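Local coordinates for protein mosquitocidal toxin (Lysinibacillus sphaericus, PDB 2VSE) that acts as a mosquito-killing toxin that probably ADP-ribosylates host proteins and carries ricin-B-like lectin domains, at residues 561-566 / 691-696; 271-276 / 408-413; 802-807 / 817-822. All coordinates share one frame; numbering follows the deposited sequence.

Contact 1 of 3, residues 561-566 / 691-696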
loop_
_atom_site.group_PDB
_atom_site.type_symbol
_atom_site.label_atom_id
_atom_site.label_comp_id
_atom_site.label_asym_id
_atom_site.label_seq_id
_atom_site.Cartn_x
_atom_site.Cartn_y
_atom_site.Cartn_z
ATOM N N ILE A 561 4.539 24.889 5.250
ATOM C CA ILE A 561 5.240 25.882 4.456
ATOM C C ILE A 561 6.179 25.166 3.497
ATOM O O ILE A 561 6.941 24.275 3.896
ATOM C CB ILE A 561 5.993 26.900 5.333
ATOM C CG1 ILE A 561 5.023 27.565 6.313
ATOM C CG2 ILE A 561 6.699 27.938 4.459
ATOM C CD1 ILE A 561 5.685 28.469 7.330
ATOM N N TYR A 562 6.108 25.565 2.232
ATOM C CA TYR A 562 6.729 24.828 1.155
ATOM C C TYR A 562 7.467 25.751 0.216
ATOM O O TYR A 562 7.151 26.935 0.114
ATOM C CB TYR A 562 5.653 24.116 0.334
ATOM C CG TYR A 562 5.041 22.880 0.959
ATOM C CD1 TYR A 562 5.575 21.622 0.699
ATOM C CD2 TYR A 562 3.913 22.962 1.780
ATOM C CE1 TYR A 562 5.017 20.481 1.243
ATOM C CE2 TYR A 562 3.342 21.814 2.331
ATOM C CZ TYR A 562 3.904 20.574 2.051
ATOM O OH TYR A 562 3.384 19.402 2.580
ATOM N N GLN A 563 8.452 25.186 -0.472
ATOM C CA GLN A 563 8.977 25.777 -1.687
ATOM C C GLN A 563 8.684 24.807 -2.811
ATOM O O GLN A 563 8.649 23.584 -2.600
ATOM C CB GLN A 563 10.468 25.999 -1.564
ATOM C CG GLN A 563 10.831 26.918 -0.442
ATOM C CD GLN A 563 12.269 27.367 -0.530
ATOM O OE1 GLN A 563 13.182 26.596 -0.248
ATOM N NE2 GLN A 563 12.480 28.609 -0.934
ATOM N N PHE A 564 8.463 25.349 -3.999
ATOM C CA PHE A 564 8.263 24.540 -5.201
ATOM C C PHE A 564 9.518 24.605 -6.060
ATOM O O PHE A 564 9.819 25.640 -6.642
ATOM C CB PHE A 564 7.053 25.046 -5.986
ATOM C CG PHE A 564 5.802 25.110 -5.180
ATOM C CD1 PHE A 564 4.854 24.092 -5.264
ATOM C CD2 PHE A 564 5.563 26.180 -4.320
ATOM C CE1 PHE A 564 3.688 24.145 -4.514
ATOM C CE2 PHE A 564 4.404 26.238 -3.557
ATOM C CZ PHE A 564 3.463 25.224 -3.658
ATOM N N MET A 565 10.248 23.503 -6.119
ATOM C CA MET A 565 11.479 23.414 -6.910
ATOM C C MET A 565 11.145 22.804 -8.261
ATOM O O MET A 565 10.409 21.816 -8.304
ATOM C CB MET A 565 12.482 22.510 -6.195
ATOM C CG MET A 565 12.888 22.957 -4.803
ATOM S SD MET A 565 13.964 21.701 -4.101
ATOM C CE MET A 565 12.747 20.542 -3.473
ATOM N N THR A 566 11.668 23.369 -9.354
ATOM C CA THR A 566 11.481 22.743 -10.669
ATOM C C THR A 566 12.265 21.436 -10.690
ATOM O O THR A 566 13.331 21.330 -10.074
ATOM C CB THR A 566 11.917 23.640 -11.862
ATOM O OG1 THR A 566 13.350 23.720 -11.938
ATOM C CG2 THR A 566 11.320 25.036 -11.763
ATOM N N ARG A 691 9.775 21.158 -1.277
ATOM C CA ARG A 691 10.539 21.259 -0.039
ATOM C C ARG A 691 9.575 21.706 1.018
ATOM O O ARG A 691 9.054 22.829 0.995
ATOM C CB ARG A 691 11.722 22.213 -0.127
ATOM C CG ARG A 691 12.446 22.404 1.205
ATOM C CD ARG A 691 13.959 22.677 1.033
ATOM N NE ARG A 691 14.221 23.655 -0.019
ATOM C CZ ARG A 691 15.023 23.472 -1.067
ATOM N NH1 ARG A 691 15.712 22.360 -1.220
ATOM N NH2 ARG A 691 15.156 24.440 -1.952
ATOM N N HIS A 692 9.324 20.788 1.931
ATOM C CA HIS A 692 8.511 21.038 3.070
ATOM C C HIS A 692 9.440 21.592 4.150
ATOM O O HIS A 692 10.093 20.834 4.869
ATOM C CB HIS A 692 7.845 19.729 3.498
ATOM C CG HIS A 692 6.831 19.892 4.583
ATOM N ND1 HIS A 692 6.366 18.829 5.325
ATOM C CD2 HIS A 692 6.202 20.990 5.064
ATOM C CE1 HIS A 692 5.488 19.263 6.210
ATOM N NE2 HIS A 692 5.375 20.571 6.077
ATOM N N LEU A 693 9.504 22.918 4.243
ATOM C CA LEU A 693 10.433 23.606 5.158
ATOM C C LEU A 693 10.054 23.323 6.590
ATOM O O LEU A 693 10.894 23.201 7.476
ATOM C CB LEU A 693 10.388 25.117 4.930
ATOM C CG LEU A 693 10.888 25.585 3.571
ATOM C CD1 LEU A 693 10.232 26.873 3.147
ATOM C CD2 LEU A 693 12.394 25.725 3.597
ATOM N N ASN A 694 8.756 23.194 6.774
ATOM C CA ASN A 694 8.111 23.057 8.058
ATOM C C ASN A 694 8.259 21.653 8.679
ATOM O O ASN A 694 7.783 21.410 9.783
ATOM C CB ASN A 694 6.617 23.361 7.829
ATOM C CG ASN A 694 5.993 24.087 8.977
ATOM O OD1 ASN A 694 4.894 23.749 9.417
ATOM N ND2 ASN A 694 6.695 25.093 9.493
ATOM N N SER A 695 8.913 20.731 7.977
ATOM C CA SER A 695 8.788 19.301 8.307
ATOM C C SER A 695 9.628 18.823 9.492
ATOM O O SER A 695 10.215 19.620 10.227
ATOM C CB SER A 695 9.092 18.442 7.072
ATOM O OG SER A 695 10.491 18.303 6.867
ATOM N N SER A 696 9.669 17.500 9.658
ATOM C CA SER A 696 10.509 16.852 10.647
ATOM C C SER A 696 11.590 15.975 10.014
ATOM O O SER A 696 12.273 15.226 10.730
ATOM C CB SER A 696 9.661 15.993 11.563
ATOM O OG SER A 696 8.917 15.050 10.801
#

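Contact 2 of 3, residues 271-276 / 408-413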
loop_
_atom_site.group_PDB
_atom_site.type_symbol
_atom_site.label_atom_id
_atom_site.label_comp_id
_atom_site.label_asym_id
_atom_site.label_seq_id
_atom_site.Cartn_x
_atom_site.Cartn_y
_atom_site.Cartn_z
ATOM N N SER A 271 -18.971 -22.320 8.952
ATOM C CA SER A 271 -19.256 -21.021 8.340
ATOM C C SER A 271 -19.922 -21.128 6.979
ATOM O O SER A 271 -20.293 -22.210 6.539
ATOM C CB SER A 271 -17.984 -20.166 8.223
ATOM O OG SER A 271 -18.322 -18.797 8.229
ATOM N N GLU A 272 -20.074 -19.982 6.324
ATOM C CA GLU A 272 -20.633 -19.933 4.985
ATOM C C GLU A 272 -19.541 -20.127 3.940
ATOM O O GLU A 272 -18.526 -19.426 3.954
ATOM C CB GLU A 272 -21.336 -18.605 4.763
ATOM C CG GLU A 272 -22.057 -18.522 3.445
ATOM C CD GLU A 272 -22.698 -17.185 3.255
ATOM O OE1 GLU A 272 -21.967 -16.178 3.192
ATOM O OE2 GLU A 272 -23.937 -17.146 3.170
ATOM N N TYR A 273 -19.771 -21.072 3.036
ATOM C CA TYR A 273 -18.820 -21.410 1.994
ATOM C C TYR A 273 -19.521 -21.541 0.654
ATOM O O TYR A 273 -20.749 -21.695 0.591
ATOM C CB TYR A 273 -18.161 -22.752 2.300
ATOM C CG TYR A 273 -17.311 -22.784 3.550
ATOM C CD1 TYR A 273 -15.962 -22.389 3.518
ATOM C CD2 TYR A 273 -17.836 -23.232 4.759
ATOM C CE1 TYR A 273 -15.173 -22.425 4.651
ATOM C CE2 TYR A 273 -17.050 -23.266 5.908
ATOM C CZ TYR A 273 -15.722 -22.863 5.848
ATOM O OH TYR A 273 -14.935 -22.897 6.979
ATOM N N GLN A 274 -18.729 -21.491 -0.413
ATOM C CA GLN A 274 -19.152 -21.997 -1.712
ATOM C C GLN A 274 -18.343 -23.250 -2.041
ATOM O O GLN A 274 -17.175 -23.363 -1.671
ATOM C CB GLN A 274 -18.976 -20.956 -2.805
ATOM C CG GLN A 274 -19.969 -19.845 -2.747
ATOM C CD GLN A 274 -20.067 -19.128 -4.061
ATOM O OE1 GLN A 274 -19.157 -18.390 -4.455
ATOM N NE2 GLN A 274 -21.170 -19.349 -4.769
ATOM N N ILE A 275 -18.984 -24.192 -2.726
ATOM C CA ILE A 275 -18.319 -25.428 -3.133
ATOM C C ILE A 275 -18.140 -25.433 -4.655
ATOM O O ILE A 275 -19.122 -25.447 -5.414
ATOM C CB ILE A 275 -19.076 -26.675 -2.613
ATOM C CG1 ILE A 275 -19.347 -26.531 -1.112
ATOM C CG2 ILE A 275 -18.271 -27.924 -2.857
ATOM C CD1 ILE A 275 -20.443 -27.442 -0.564
ATOM N N LYS A 276 -16.882 -25.396 -5.088
ATOM C CA LYS A 276 -16.535 -25.248 -6.504
ATOM C C LYS A 276 -15.884 -26.510 -7.036
ATOM O O LYS A 276 -15.005 -27.074 -6.382
ATOM C CB LYS A 276 -15.548 -24.100 -6.694
ATOM C CG LYS A 276 -15.976 -22.778 -6.099
ATOM C CD LYS A 276 -15.083 -21.679 -6.595
ATOM C CE LYS A 276 -15.593 -20.318 -6.131
ATOM N NZ LYS A 276 -14.642 -19.262 -6.541
ATOM N N ILE A 408 -13.434 -25.817 -1.255
ATOM C CA ILE A 408 -14.332 -25.259 -0.255
ATOM C C ILE A 408 -13.850 -23.845 0.029
ATOM O O ILE A 408 -12.871 -23.650 0.755
ATOM C CB ILE A 408 -14.354 -26.101 1.032
ATOM C CG1 ILE A 408 -14.787 -27.537 0.707
ATOM C CG2 ILE A 408 -15.303 -25.479 2.069
ATOM C CD1 ILE A 408 -14.651 -28.509 1.847
ATOM N N GLU A 409 -14.534 -22.868 -0.560
ATOM C CA GLU A 409 -14.096 -21.475 -0.512
ATOM C C GLU A 409 -14.928 -20.639 0.454
ATOM O O GLU A 409 -16.153 -20.610 0.359
ATOM C CB GLU A 409 -14.113 -20.851 -1.917
ATOM C CG GLU A 409 -13.593 -19.428 -1.937
ATOM C CD GLU A 409 -13.662 -18.755 -3.309
ATOM O OE1 GLU A 409 -13.207 -19.355 -4.318
ATOM O OE2 GLU A 409 -14.141 -17.599 -3.362
ATOM N N LYS A 410 -14.246 -19.953 1.368
ATOM C CA LYS A 410 -14.897 -19.072 2.333
ATOM C C LYS A 410 -15.508 -17.867 1.623
ATOM O O LYS A 410 -14.839 -17.210 0.837
ATOM C CB LYS A 410 -13.896 -18.604 3.400
ATOM C CG LYS A 410 -14.459 -17.576 4.388
ATOM C CD LYS A 410 -15.521 -18.193 5.310
ATOM C CE LYS A 410 -16.357 -17.134 6.024
ATOM N NZ LYS A 410 -17.637 -16.813 5.297
ATOM N N THR A 411 -16.778 -17.577 1.895
ATOM C CA THR A 411 -17.396 -16.410 1.294
ATOM C C THR A 411 -16.849 -15.192 1.992
ATOM O O THR A 411 -16.585 -15.229 3.197
ATOM C CB THR A 411 -18.934 -16.419 1.378
ATOM O OG1 THR A 411 -19.344 -16.608 2.743
ATOM C CG2 THR A 411 -19.518 -17.518 0.499
ATOM N N ASN A 412 -16.676 -14.121 1.220
ATOM C CA ASN A 412 -16.044 -12.905 1.693
ATOM C C ASN A 412 -16.592 -11.704 0.928
ATOM O O ASN A 412 -16.578 -11.693 -0.298
ATOM C CB ASN A 412 -14.524 -13.029 1.546
ATOM C CG ASN A 412 -13.820 -11.707 1.626
ATOM O OD1 ASN A 412 -13.981 -10.959 2.589
ATOM N ND2 ASN A 412 -13.008 -11.411 0.618
ATOM N N TYR A 413 -17.049 -10.689 1.657
ATOM C CA TYR A 413 -17.787 -9.586 1.051
ATOM C C TYR A 413 -17.110 -8.230 1.211
ATOM O O TYR A 413 -17.159 -7.400 0.297
ATOM C CB TYR A 413 -19.216 -9.535 1.603
ATOM C CG TYR A 413 -19.932 -10.848 1.434
ATOM C CD1 TYR A 413 -20.455 -11.220 0.190
ATOM C CD2 TYR A 413 -20.051 -11.741 2.500
ATOM C CE1 TYR A 413 -21.086 -12.423 0.021
ATOM C CE2 TYR A 413 -20.678 -12.953 2.335
ATOM C CZ TYR A 413 -21.201 -13.286 1.097
ATOM O OH TYR A 413 -21.839 -14.488 0.928
HETATM O O HOH W 1 -19.753 -15.911 7.027
HETATM O O HOH W 2 -16.727 -17.909 -2.528
#

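Contact 3 of 3, residues 802-807 / 817-822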
loop_
_atom_site.group_PDB
_atom_site.type_symbol
_atom_site.label_atom_id
_atom_site.label_comp_id
_atom_site.label_asym_id
_atom_site.label_seq_id
_atom_site.Cartn_x
_atom_site.Cartn_y
_atom_site.Cartn_z
ATOM N N TYR A 802 26.931 29.485 -3.274
ATOM C CA TYR A 802 28.124 28.656 -3.135
ATOM C C TYR A 802 27.853 27.419 -2.340
ATOM O O TYR A 802 27.089 27.460 -1.354
ATOM C CB TYR A 802 29.277 29.453 -2.543
ATOM C CG TYR A 802 29.583 30.611 -3.423
ATOM C CD1 TYR A 802 30.208 30.419 -4.660
ATOM C CD2 TYR A 802 29.197 31.902 -3.063
ATOM C CE1 TYR A 802 30.449 31.479 -5.502
ATOM C CE2 TYR A 802 29.435 32.965 -3.892
ATOM C CZ TYR A 802 30.053 32.742 -5.107
ATOM O OH TYR A 802 30.290 33.804 -5.929
ATOM N N VAL A 803 28.463 26.319 -2.790
ATOM C CA VAL A 803 28.288 25.017 -2.171
ATOM C C VAL A 803 29.644 24.326 -1.894
ATOM O O VAL A 803 30.650 24.593 -2.571
ATOM C CB VAL A 803 27.373 24.103 -3.030
ATOM C CG1 VAL A 803 26.122 24.876 -3.494
ATOM C CG2 VAL A 803 28.140 23.492 -4.241
ATOM N N LEU A 804 29.680 23.448 -0.895
ATOM C CA LEU A 804 30.911 22.744 -0.579
ATOM C C LEU A 804 31.348 21.946 -1.791
ATOM O O LEU A 804 30.521 21.342 -2.472
ATOM C CB LEU A 804 30.743 21.813 0.613
ATOM C CG LEU A 804 30.418 22.454 1.961
ATOM C CD1 LEU A 804 30.406 21.368 3.037
ATOM C CD2 LEU A 804 31.420 23.569 2.276
ATOM N N ASP A 805 32.658 21.947 -2.042
ATOM C CA ASP A 805 33.214 21.455 -3.280
ATOM C C ASP A 805 34.624 20.944 -2.968
ATOM O O ASP A 805 35.458 21.660 -2.380
ATOM C CB ASP A 805 33.203 22.593 -4.306
ATOM C CG ASP A 805 33.980 22.273 -5.585
ATOM O OD1 ASP A 805 35.167 21.869 -5.462
ATOM O OD2 ASP A 805 33.419 22.476 -6.711
ATOM N N VAL A 806 34.896 19.699 -3.344
ATOM C CA VAL A 806 36.249 19.140 -3.212
ATOM C C VAL A 806 37.121 19.732 -4.317
ATOM O O VAL A 806 36.906 19.439 -5.512
ATOM C CB VAL A 806 36.253 17.590 -3.311
ATOM C CG1 VAL A 806 37.690 17.041 -3.126
ATOM C CG2 VAL A 806 35.304 16.983 -2.268
ATOM N N PHE A 807 38.077 20.570 -3.900
ATOM C CA PHE A 807 38.848 21.429 -4.790
ATOM C C PHE A 807 39.358 20.692 -6.018
ATOM O O PHE A 807 40.036 19.668 -5.892
ATOM C CB PHE A 807 40.011 22.060 -4.019
ATOM C CG PHE A 807 41.039 22.747 -4.884
ATOM C CD1 PHE A 807 40.676 23.746 -5.773
ATOM C CD2 PHE A 807 42.379 22.410 -4.773
ATOM C CE1 PHE A 807 41.627 24.383 -6.546
ATOM C CE2 PHE A 807 43.348 23.052 -5.521
ATOM C CZ PHE A 807 42.974 24.045 -6.416
ATOM N N ILE A 817 38.575 21.652 1.047
ATOM C CA ILE A 817 37.200 21.868 0.623
ATOM C C ILE A 817 37.117 23.362 0.399
ATOM O O ILE A 817 37.600 24.135 1.232
ATOM C CB ILE A 817 36.200 21.398 1.722
ATOM C CG1 ILE A 817 36.575 20.006 2.251
ATOM C CG2 ILE A 817 34.757 21.373 1.227
ATOM C CD1 ILE A 817 36.386 18.859 1.246
ATOM N N ILE A 818 36.597 23.769 -0.759
ATOM C CA ILE A 818 36.333 25.192 -1.071
ATOM C C ILE A 818 34.822 25.367 -1.179
ATOM O O ILE A 818 34.063 24.383 -0.990
ATOM C CB ILE A 818 37.022 25.650 -2.381
ATOM C CG1 ILE A 818 36.574 24.789 -3.566
ATOM C CG2 ILE A 818 38.558 25.656 -2.241
ATOM C CD1 ILE A 818 36.740 25.462 -4.915
ATOM N N THR A 819 34.366 26.586 -1.451
ATOM C CA THR A 819 32.974 26.737 -1.884
ATOM C C THR A 819 32.992 27.260 -3.296
ATOM O O THR A 819 33.823 28.077 -3.631
ATOM C CB THR A 819 32.146 27.680 -1.021
ATOM O OG1 THR A 819 32.854 28.916 -0.857
ATOM C CG2 THR A 819 31.845 27.052 0.345
ATOM N N TYR A 820 32.058 26.793 -4.111
ATOM C CA TYR A 820 32.060 27.082 -5.519
ATOM C C TYR A 820 30.631 27.083 -5.988
ATOM O O TYR A 820 29.746 26.554 -5.301
ATOM C CB TYR A 820 32.880 26.001 -6.261
ATOM C CG TYR A 820 33.411 26.481 -7.589
ATOM C CD1 TYR A 820 34.311 27.520 -7.648
ATOM C CD2 TYR A 820 32.963 25.935 -8.788
ATOM C CE1 TYR A 820 34.785 27.992 -8.867
ATOM C CE2 TYR A 820 33.408 26.409 -10.000
ATOM C CZ TYR A 820 34.332 27.435 -10.031
ATOM O OH TYR A 820 34.808 27.914 -11.231
ATOM N N GLN A 821 30.390 27.675 -7.152
ATOM C CA GLN A 821 29.055 27.619 -7.757
ATOM C C GLN A 821 28.613 26.169 -7.964
ATOM O O GLN A 821 29.437 25.271 -8.225
ATOM C CB GLN A 821 29.044 28.341 -9.101
ATOM C CG GLN A 821 29.186 29.850 -8.965
ATOM C CD GLN A 821 30.664 30.358 -8.959
ATOM O OE1 GLN A 821 31.633 29.611 -8.674
ATOM N NE2 GLN A 821 30.821 31.654 -9.282
ATOM N N ASN A 822 27.311 25.949 -7.873
ATOM C CA ASN A 822 26.777 24.614 -8.011
ATOM C C ASN A 822 26.688 24.141 -9.460
ATOM O O ASN A 822 25.935 24.696 -10.258
ATOM C CB ASN A 822 25.401 24.507 -7.350
ATOM C CG ASN A 822 24.844 23.085 -7.416
ATOM O OD1 ASN A 822 25.616 22.110 -7.497
ATOM N ND2 ASN A 822 23.509 22.959 -7.420
#

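Contact 1 of 3, residues 561-566 / 691-696
Y562 and Q563 face H692 and R691 where the first and last strands of a beta-trefoil, 560-566 and 688-692, pair antiparallel and close its barrel. The backbone bonds come first. Q563 and R691 form a hydrogen-bonded pair, Q563 N reaching R691 O at 2.8 Å and R691 N returning to Q563 O; Y562 with H692 is the adjoining non-hydrogen-bonded pair. L693 N then reaches I561 O in a more bent bond, as the chain leaves the strand in the type I turn H692 to S695.

The aromatic contact follows from that register. The rings of Y562 and H692 make an offset stack, centroids 4.6 Å apart and planes 12° from parallel, with Y562 OH over the centre of the imidazole and S695 N over its opposite face. Tyrosine suits the place because its hydroxyl can also bond Q558 O while the ring stays stacked.

Beyond this lies apolar packing: L693 CD1 rests against Q563 CG at 3.6 Å and, more loosely, against I561 CG2, the branched leucine lying against the aliphatic part of the glutamine and the isoleucine methyl.

Polar side chains bond on the face that Q563 and R691 share. The Q563 amide is gripped at both ends, its NE2 by N588 OD1 and Q594 O, which leaves OE1 turned to the arginine. R691 bends at its second and third torsions, bringing the guanidinium alongside the amide, the two planes 54° apart. M565 SD sits over one guanidinium face, 3.4 Å from R691 NH1, and R691 NE meets Q563 OE1 edge-on at 3.1 Å, almost exactly in the guanidinium plane.

Contact 2 of 3, residues 271-276 / 408-413
Strands 271-276 and 408-410 run antiparallel with their axes 137° apart and 4.6 Å at closest approach, a marked twist, and the pair Q274 with E409 exchanges two backbone bonds, Q274 N to E409 O at 2.8 Å and E409 N to Q274 O.

Past K410 the segment 408-413 leaves the strand, and E272 follows it with both its backbone and its carboxylate. E272 O takes two donors, T411 N and K410 NZ, the lysine coming in the carbonyl plane at 3.1 Å. K410 NZ also gives bonds to T411 O and to a water; a bend at its second torsion (chi2 69°) folds the long chain back across S271, so that a buried ammonium finds several acceptors. The extended E272 side chain brings OE1 to T411 OG1 at 2.7 Å, received on the anti lone pair, and to Y413 OH at 2.8 Å, which arrives from above the carboxylate plane. A glutamate suits this spot because one oxygen can accept from two hydroxyls; K308 NZ also bonds Y413 OH. K410 nearby and a long, weak ion pair of E272 OE2 with R325 probably help keep the acid ionised.

At the other end K276 NZ, on an extended chain, reaches E409 OE1 at 2.6 Å in a salt bridge, again tilted out of the carboxylate plane. I408 CG2 lies over one face of the Y273 ring, 3.5 Å from Y273 CD1, while Y273 OH bonds Q269 O and N207 ND2.

This pairing closes a beta-trefoil barrel: strand 309-314 flanks 271-277 on its far side, and F219 of strand 217-219, in the sheet of the ADP-ribosyltransferase part, packs on S271, Y273 and K410.

Contact 3 of 3, residues 802-807 / 817-822
Y802 lies beside Q821 at the open end of a beta hairpin, the second and third strands of the last repeat of a beta-trefoil. Its ring and the Q821 amide point the same way with planes 68° apart, Y802 CE1 touching Q821 CD at 3.6 Å, while Y802 CB packs on T819 CB.

V803 and Y820 form the first hydrogen-bonded pair, V803 N to Y820 O at 2.8 Å and nearly straight, Y820 N to V803 O at 3.0 Å and somewhat more bent. V803 CG1 lies across N822 CB, and the short branched side chain also packs on I793 and R795. L804, on the face of T819 and I817, touches T819 CG2 with its CD2 at 4.0 Å and also meets I817 CG2.

D805 turns to the other face. I818 N reaches D805 O at 2.9 Å, almost along the C=O axis, whereas the return bond from D805 N is weak. With CG anti to the backbone N (chi1 170°), the carboxylate lies beside I818 and Y820, D805 OD2 resting 3.6 Å from Y820 CB; Q828 NE2 bonds OD2, so that this oxygen of a buried acid has a donor.

V806 meets I817 through CG2 and CD1, aliphatic against aliphatic, and F807 lays its ring edge near I818 CD1.

Beneath the L804, V806 and I817 face lies W830 of strand 830-834, last residue of the Q-x-W sequence begun by Q828; I726 of strand 724-728 backs V806 and I817, and strand 791-796 packs on V803 and L804.

Overall arrangement
From the N terminus, the ADP-ribosyltransferase part leads into the lectin region, where contact 2 closes a loop of 131 residues by joining the first and last strands of the first trefoil. After a second trefoil, contact 1 does the same for the third, across 124 residues. Contact 3 is local: nine residues separate the strands of a hairpin within the fourth trefoil. The three follow in series, none nesting or crossing. Contacts 1 and 3 lie on the same side of the chain's centre, their centres about 24 Å apart, whereas contact 2 is on the opposite side, about 50 Å from contact 1 and about 67 Å from contact 3, centre to centre.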